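Long-range contact in neurotoxin (Clostridium botulinum, PDB 3N7L), which probably binds gangliosides on nerve-cell membranes through this receptor-binding domain of the botulinum toxin: residues A[297-305]-A[342-352]. Sequence-based numbering, arbitrary orientation.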
loop_
_atom_site.group_PDB
_atom_site.type_symbol
_atom_site.label_atom_id
_atom_site.label_comp_id
_atom_site.label_asym_id
_atom_site.label_seq_id
_atom_site.Cartn_x
_atom_site.Cartn_y
_atom_site.Cartn_z
ATOM N N VAL A 297 13.971 2.409 5.962
ATOM C CA VAL A 297 14.541 1.074 5.799
ATOM C C VAL A 297 14.670 0.779 4.302
ATOM O O VAL A 297 13.692 0.878 3.553
ATOM C CB VAL A 297 13.637 0.001 6.451
ATOM C CG1 VAL A 297 14.273 -1.374 6.322
ATOM C CG2 VAL A 297 13.384 0.359 7.921
ATOM N N ARG A 298 15.878 0.419 3.872
ATOM C CA ARG A 298 16.136 0.134 2.464
ATOM C C ARG A 298 16.635 -1.277 2.213
ATOM O O ARG A 298 17.145 -1.934 3.116
ATOM C CB ARG A 298 17.154 1.129 1.902
ATOM C CG ARG A 298 16.652 2.560 1.838
ATOM C CD ARG A 298 17.613 3.452 1.051
ATOM N NE ARG A 298 17.054 4.781 0.821
ATOM C CZ ARG A 298 16.889 5.682 1.778
ATOM N NH1 ARG A 298 17.251 5.385 3.019
ATOM N NH2 ARG A 298 16.352 6.865 1.503
ATOM N N GLY A 299 16.489 -1.715 0.964
ATOM C CA GLY A 299 16.913 -3.037 0.543
ATOM C C GLY A 299 17.992 -3.721 1.361
ATOM O O GLY A 299 17.753 -4.145 2.488
ATOM N N GLU A 300 19.190 -3.824 0.806
ATOM C CA GLU A 300 20.299 -4.505 1.478
ATOM C C GLU A 300 20.725 -4.069 2.883
ATOM O O GLU A 300 21.831 -4.395 3.312
ATOM C CB GLU A 300 21.523 -4.485 0.561
ATOM C CG GLU A 300 21.395 -5.426 -0.621
ATOM C CD GLU A 300 21.398 -6.879 -0.193
ATOM O OE1 GLU A 300 22.445 -7.354 0.297
ATOM O OE2 GLU A 300 20.353 -7.547 -0.337
ATOM N N ASN A 301 19.875 -3.348 3.606
ATOM C CA ASN A 301 20.229 -2.923 4.965
ATOM C C ASN A 301 20.319 -4.119 5.913
ATOM O O ASN A 301 19.585 -5.098 5.762
ATOM C CB ASN A 301 19.181 -1.960 5.537
ATOM C CG ASN A 301 19.249 -0.569 4.932
ATOM O OD1 ASN A 301 19.984 -0.317 3.975
ATOM N ND2 ASN A 301 18.468 0.345 5.494
ATOM N N VAL A 302 21.230 -4.042 6.880
ATOM C CA VAL A 302 21.367 -5.092 7.885
ATOM C C VAL A 302 20.720 -4.485 9.130
ATOM O O VAL A 302 21.038 -3.355 9.508
ATOM C CB VAL A 302 22.846 -5.437 8.167
ATOM C CG1 VAL A 302 22.930 -6.612 9.144
ATOM C CG2 VAL A 302 23.552 -5.802 6.860
ATOM N N LEU A 303 19.813 -5.225 9.761
ATOM C CA LEU A 303 19.085 -4.703 10.921
ATOM C C LEU A 303 18.695 -5.777 11.934
ATOM O O LEU A 303 18.983 -6.962 11.744
ATOM C CB LEU A 303 17.817 -4.001 10.411
ATOM C CG LEU A 303 16.998 -4.828 9.396
ATOM C CD1 LEU A 303 16.198 -5.905 10.111
ATOM C CD2 LEU A 303 16.054 -3.917 8.604
ATOM N N TYR A 304 18.054 -5.355 13.024
ATOM C CA TYR A 304 17.575 -6.298 14.028
ATOM C C TYR A 304 16.241 -5.797 14.588
ATOM O O TYR A 304 15.819 -4.671 14.307
ATOM C CB TYR A 304 18.607 -6.527 15.154
ATOM C CG TYR A 304 18.949 -5.330 16.022
ATOM C CD1 TYR A 304 19.889 -4.390 15.610
ATOM C CD2 TYR A 304 18.354 -5.164 17.279
ATOM C CE1 TYR A 304 20.239 -3.310 16.428
ATOM C CE2 TYR A 304 18.693 -4.092 18.105
ATOM C CZ TYR A 304 19.637 -3.168 17.674
ATOM O OH TYR A 304 19.973 -2.100 18.478
ATOM N N PHE A 305 15.570 -6.638 15.363
ATOM C CA PHE A 305 14.269 -6.273 15.909
ATOM C C PHE A 305 14.189 -6.262 17.428
ATOM O O PHE A 305 14.607 -7.205 18.088
ATOM C CB PHE A 305 13.187 -7.224 15.378
ATOM C CG PHE A 305 13.111 -7.290 13.880
ATOM C CD1 PHE A 305 13.795 -8.279 13.180
ATOM C CD2 PHE A 305 12.351 -6.361 13.167
ATOM C CE1 PHE A 305 13.721 -8.349 11.784
ATOM C CE2 PHE A 305 12.271 -6.420 11.781
ATOM C CZ PHE A 305 12.959 -7.422 11.085
ATOM N N ILE A 342 23.329 -10.338 19.363
ATOM C CA ILE A 342 22.395 -9.957 18.309
ATOM C C ILE A 342 23.050 -10.077 16.930
ATOM O O ILE A 342 22.440 -10.565 15.979
ATOM C CB ILE A 342 21.895 -8.508 18.501
ATOM C CG1 ILE A 342 21.025 -8.424 19.760
ATOM C CG2 ILE A 342 21.125 -8.049 17.260
ATOM C CD1 ILE A 342 20.517 -7.026 20.074
ATOM N N ARG A 343 24.302 -9.644 16.832
ATOM C CA ARG A 343 25.023 -9.693 15.564
ATOM C C ARG A 343 25.180 -11.122 15.050
ATOM O O ARG A 343 25.214 -11.355 13.840
ATOM C CB ARG A 343 26.401 -9.041 15.724
ATOM C CG ARG A 343 26.331 -7.588 16.176
ATOM C CD ARG A 343 27.715 -7.021 16.454
ATOM N NE ARG A 343 28.391 -6.625 15.225
ATOM C CZ ARG A 343 28.098 -5.525 14.534
ATOM N NH1 ARG A 343 27.142 -4.708 14.955
ATOM N NH2 ARG A 343 28.754 -5.247 13.415
ATOM N N LYS A 344 25.256 -12.079 15.968
ATOM C CA LYS A 344 25.424 -13.476 15.579
ATOM C C LYS A 344 24.132 -14.268 15.435
ATOM O O LYS A 344 24.046 -15.167 14.596
ATOM C CB LYS A 344 26.329 -14.198 16.581
ATOM C CG LYS A 344 27.744 -13.643 16.644
ATOM C CD LYS A 344 28.605 -14.409 17.628
ATOM C CE LYS A 344 28.079 -14.279 19.045
ATOM N NZ LYS A 344 29.016 -14.895 20.027
ATOM N N TYR A 345 23.125 -13.949 16.241
ATOM C CA TYR A 345 21.888 -14.714 16.185
ATOM C C TYR A 345 20.600 -13.975 15.847
ATOM O O TYR A 345 19.558 -14.613 15.696
ATOM C CB TYR A 345 21.697 -15.449 17.509
ATOM C CG TYR A 345 22.926 -16.202 17.946
ATOM C CD1 TYR A 345 23.495 -17.178 17.127
ATOM C CD2 TYR A 345 23.540 -15.924 19.166
ATOM C CE1 TYR A 345 24.646 -17.858 17.510
ATOM C CE2 TYR A 345 24.693 -16.598 19.562
ATOM C CZ TYR A 345 25.240 -17.563 18.728
ATOM O OH TYR A 345 26.378 -18.230 19.116
ATOM N N GLY A 346 20.655 -12.653 15.721
ATOM C CA GLY A 346 19.435 -11.918 15.428
ATOM C C GLY A 346 19.516 -10.785 14.424
ATOM O O GLY A 346 18.678 -9.886 14.442
ATOM N N SER A 347 20.501 -10.830 13.534
ATOM C CA SER A 347 20.653 -9.778 12.533
ATOM C C SER A 347 20.143 -10.236 11.174
ATOM O O SER A 347 20.400 -11.366 10.751
ATOM C CB SER A 347 22.119 -9.357 12.441
ATOM O OG SER A 347 22.568 -8.885 13.698
ATOM N N PHE A 348 19.412 -9.354 10.497
ATOM C CA PHE A 348 18.850 -9.685 9.194
ATOM C C PHE A 348 19.160 -8.693 8.085
ATOM O O PHE A 348 19.430 -7.514 8.324
ATOM C CB PHE A 348 17.324 -9.828 9.279
ATOM C CG PHE A 348 16.863 -10.891 10.228
ATOM C CD1 PHE A 348 16.805 -10.643 11.593
ATOM C CD2 PHE A 348 16.524 -12.155 9.759
ATOM C CE1 PHE A 348 16.415 -11.642 12.484
ATOM C CE2 PHE A 348 16.132 -13.163 10.641
ATOM C CZ PHE A 348 16.079 -12.904 12.008
ATOM N N ILE A 349 19.111 -9.209 6.862
ATOM C CA ILE A 349 19.322 -8.425 5.655
ATOM C C ILE A 349 17.919 -8.389 5.073
ATOM O O ILE A 349 17.325 -9.434 4.825
ATOM C CB ILE A 349 20.254 -9.156 4.683
ATOM C CG1 ILE A 349 21.608 -9.382 5.353
ATOM C CG2 ILE A 349 20.393 -8.357 3.397
ATOM C CD1 ILE A 349 22.401 -10.496 4.725
ATOM N N ILE A 350 17.383 -7.197 4.863
ATOM C CA ILE A 350 16.022 -7.075 4.349
ATOM C C ILE A 350 15.975 -6.782 2.859
ATOM O O ILE A 350 16.877 -6.162 2.307
ATOM C CB ILE A 350 15.255 -5.953 5.092
ATOM C CG1 ILE A 350 13.765 -6.031 4.771
ATOM C CG2 ILE A 350 15.785 -4.588 4.665
ATOM C CD1 ILE A 350 12.913 -5.130 5.660
ATOM N N GLN A 351 14.913 -7.237 2.212
ATOM C CA GLN A 351 14.739 -6.995 0.789
ATOM C C GLN A 351 13.265 -6.697 0.548
ATOM O O GLN A 351 12.397 -7.422 1.034
ATOM C CB GLN A 351 15.169 -8.225 -0.014
ATOM C CG GLN A 351 15.360 -7.936 -1.485
ATOM C CD GLN A 351 16.473 -6.932 -1.742
ATOM O OE1 GLN A 351 16.445 -6.205 -2.733
ATOM N NE2 GLN A 351 17.465 -6.899 -0.856
ATOM N N PRO A 352 12.957 -5.612 -0.179
ATOM C CA PRO A 352 11.542 -5.309 -0.424
ATOM C C PRO A 352 10.887 -6.388 -1.285
ATOM O O PRO A 352 11.536 -6.997 -2.134
ATOM C CB PRO A 352 11.592 -3.945 -1.110
ATOM C CG PRO A 352 12.921 -3.975 -1.829
ATOM C CD PRO A 352 13.834 -4.596 -0.791
HETATM O O HOH W 1 16.468 -9.281 15.714
#
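Phe348 and Leu303 form the antiparallel hydrogen-bonded pair of this contact, and their side chains lie on the same face of the sheet, crossing at about a right angle. Phe348 N gives a nearly straight bond to Leu303 O (2.7 Å), while Leu303 N returns one to Phe348 O in the carbonyl plane. Leu303 turns its CG between backbone N and carbonyl carbon (chi1 48°), and its branches divide: CD1 lies by Phe348 CB, and CD2 meets Ile350 CG2 at 4.0 Å. Val297 CG1 fits against Ile350 CG2 and CD1, the two side chains crossing at about a right angle. Farther along, Phe305 CE1 approaches Phe348 CD1 to 3.8 Å, the two ring planes inclined by 55°. In the beta-trefoil half of the receptor-binding domain, Leu303 and Phe305 also touch Ile285 of strand 283-287, and Phe305 and Ile350 touch Leu363 of strand 359-366. The reverse face carries Val302 and Ile349, the non-hydrogen-bonded pair, with Val302 CG2 4.3 Å from Ile349 CG1; Ile349 CG2 lies against one face of the Glu300 carboxylate, near both oxygens, whose OE2 is salt-bridged to Arg373. At the helix end, Ile342 CG2 presses on Tyr304 CB (3.6 Å) and meets the ring obliquely. Ile342 O accepts from Gly346 N and Ser347 OG from opposite faces of the carbonyl plane. Where direct pairing stops, a water bridges Phe305 N (2.8 Å) to Gly346 O.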